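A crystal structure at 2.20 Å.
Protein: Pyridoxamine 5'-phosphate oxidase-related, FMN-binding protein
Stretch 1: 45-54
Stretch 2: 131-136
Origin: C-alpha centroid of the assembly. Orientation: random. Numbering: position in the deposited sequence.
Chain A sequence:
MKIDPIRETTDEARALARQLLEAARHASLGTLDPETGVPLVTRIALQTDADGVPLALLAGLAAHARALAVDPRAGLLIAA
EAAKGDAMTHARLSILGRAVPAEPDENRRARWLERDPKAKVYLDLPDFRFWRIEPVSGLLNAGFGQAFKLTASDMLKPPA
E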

# COMPACT_ATOMS: atom_id res chain seq x y z
N ALA A 45 9.22 4.25 3.84
CA ALA A 45 9.75 4.04 5.21
C ALA A 45 8.65 4.47 6.17
O ALA A 45 8.06 5.54 5.97
CB ALA A 45 11.04 4.80 5.42
N LEU A 46 8.28 3.58 7.08
CA LEU A 46 7.21 3.82 8.06
C LEU A 46 7.55 3.14 9.38
O LEU A 46 7.82 1.93 9.38
CB LEU A 46 5.88 3.27 7.56
CG LEU A 46 4.73 3.50 8.55
CD1 LEU A 46 4.04 4.83 8.27
CD2 LEU A 46 3.75 2.35 8.52
N GLN A 47 7.50 3.90 10.46
CA GLN A 47 7.59 3.44 11.86
C GLN A 47 6.40 4.03 12.62
O GLN A 47 5.51 4.58 11.96
CB GLN A 47 8.94 3.88 12.43
CG GLN A 47 10.12 3.37 11.63
CD GLN A 47 11.43 3.78 12.25
OE1 GLN A 47 11.51 4.12 13.43
NE2 GLN A 47 12.47 3.82 11.44
N THR A 48 6.36 3.88 13.94
CA THR A 48 5.43 4.59 14.86
C THR A 48 6.22 5.69 15.56
O THR A 48 7.43 5.56 15.58
CB THR A 48 4.85 3.59 15.86
OG1 THR A 48 5.97 3.03 16.54
CG2 THR A 48 4.05 2.50 15.19
N ASP A 49 5.60 6.73 16.13
CA ASP A 49 6.30 7.54 17.17
C ASP A 49 5.77 7.12 18.55
O ASP A 49 5.04 6.09 18.62
CB ASP A 49 6.35 9.05 16.88
CG ASP A 49 5.06 9.77 16.53
OD1 ASP A 49 3.99 9.15 16.66
OD2 ASP A 49 5.16 10.96 16.14
N ALA A 50 6.18 7.85 19.60
CA ALA A 50 6.00 7.57 21.04
C ALA A 50 4.60 7.01 21.34
O ALA A 50 4.53 5.94 21.98
CB ALA A 50 6.27 8.83 21.83
N ASP A 51 3.54 7.70 20.91
CA ASP A 51 2.12 7.32 21.15
C ASP A 51 1.68 6.16 20.23
O ASP A 51 0.48 5.79 20.29
CB ASP A 51 1.18 8.51 20.97
CG ASP A 51 1.15 9.12 19.57
OD1 ASP A 51 2.07 8.83 18.76
OD2 ASP A 51 0.20 9.89 19.29
N GLY A 52 2.57 5.61 19.40
CA GLY A 52 2.31 4.41 18.58
C GLY A 52 1.50 4.70 17.33
O GLY A 52 0.88 3.76 16.77
N VAL A 53 1.49 5.96 16.91
CA VAL A 53 0.76 6.46 15.71
C VAL A 53 1.70 6.30 14.52
O VAL A 53 2.87 6.69 14.60
CB VAL A 53 0.33 7.93 15.91
CG1 VAL A 53 -0.16 8.59 14.62
CG2 VAL A 53 -0.72 8.04 17.00
N PRO A 54 1.23 5.70 13.41
CA PRO A 54 2.06 5.52 12.22
C PRO A 54 2.75 6.83 11.82
O PRO A 54 2.15 7.88 11.89
CB PRO A 54 1.08 5.11 11.12
CG PRO A 54 -0.07 4.47 11.88
CD PRO A 54 -0.12 5.18 13.23
N TRP A 131 5.52 12.70 8.31
CA TRP A 131 4.04 12.76 8.34
C TRP A 131 3.49 11.75 9.35
O TRP A 131 3.82 10.55 9.21
CB TRP A 131 3.48 12.41 6.96
CG TRP A 131 3.81 13.37 5.87
CD1 TRP A 131 4.98 13.49 5.17
CD2 TRP A 131 2.90 14.31 5.29
NE1 TRP A 131 4.86 14.47 4.21
CE2 TRP A 131 3.60 14.99 4.26
CE3 TRP A 131 1.57 14.65 5.56
CZ2 TRP A 131 3.00 15.99 3.50
CZ3 TRP A 131 0.98 15.64 4.81
CH2 TRP A 131 1.69 16.29 3.79
N ARG A 132 2.64 12.18 10.29
CA ARG A 132 1.82 11.29 11.13
C ARG A 132 0.60 10.87 10.31
O ARG A 132 -0.04 11.75 9.73
CB ARG A 132 1.36 11.98 12.42
CG ARG A 132 2.49 12.22 13.41
CD ARG A 132 2.06 13.16 14.52
NE ARG A 132 0.86 12.72 15.21
CZ ARG A 132 0.83 11.92 16.26
NH1 ARG A 132 1.95 11.42 16.77
NH2 ARG A 132 -0.33 11.59 16.80
N ILE A 133 0.28 9.58 10.26
CA ILE A 133 -0.95 9.10 9.58
C ILE A 133 -1.89 8.63 10.68
O ILE A 133 -1.70 7.51 11.17
CB ILE A 133 -0.62 8.03 8.51
CG1 ILE A 133 0.31 8.63 7.45
CG2 ILE A 133 -1.89 7.49 7.88
CD1 ILE A 133 1.02 7.62 6.64
N GLU A 134 -2.80 9.52 11.07
CA GLU A 134 -3.71 9.33 12.23
C GLU A 134 -4.81 8.37 11.80
O GLU A 134 -5.52 8.64 10.84
CB GLU A 134 -4.27 10.66 12.71
CG GLU A 134 -3.21 11.58 13.27
CD GLU A 134 -3.69 13.00 13.53
OE1 GLU A 134 -4.85 13.30 13.18
OE2 GLU A 134 -2.89 13.82 14.06
N PRO A 135 -4.94 7.21 12.45
CA PRO A 135 -5.93 6.22 12.03
C PRO A 135 -7.36 6.62 12.39
O PRO A 135 -7.58 7.13 13.46
CB PRO A 135 -5.51 4.93 12.76
CG PRO A 135 -4.68 5.39 13.94
CD PRO A 135 -4.05 6.70 13.52
N VAL A 136 -8.26 6.32 11.47
CA VAL A 136 -9.73 6.34 11.63
C VAL A 136 -10.21 4.89 11.82
O VAL A 136 -10.94 4.66 12.80
CB VAL A 136 -10.39 6.99 10.39
CG1 VAL A 136 -11.90 6.88 10.41
CG2 VAL A 136 -9.96 8.44 10.24

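R132 carries the main polar load of this contact. Its guanidinium meets two aspartates, D49 and D51, which sit at the first and third positions of a type I beta turn running from D49 to G52. Both point their CA-to-CB bonds toward the other stretch. R132 NH2 donates to D51 OD2 at 3.1 Å, and R132 NH1 donates to D51 OD1 at 3.3 Å. D51 therefore engages both terminal nitrogens of the arginine, with OD2 near the guanidinium plane. D49 completes the cluster with a salt bridge, D49 OD1 to R132 NH1 at 3.1 Å. The two acceptors D49 OD1 and D51 OD1 lie only 2.9 Å apart, a close approach of two atoms that are not hydrogen-bonded to each other; R132 NH1 lies near both.

One backbone hydrogen bond joins the stretches: I133 N donates to P54 O at 3.0 Å, nearly linear at 168°. The same oxygen receives a CA-H...O contact from R132 CA at 3.5 Å.

Side-chain packing lies beside these bonds. V53 CG1 lies over one face of the guanidinium, and V53 CG2 comes within 3.6 Å of R132 NH2. P54 CB packs on I133 CB at 4.3 Å, while P54 CD meets P135 CD at 4.2 Å. Farther from the arginine, L46 CD1 reaches I133 CD1 at 4.4 Å.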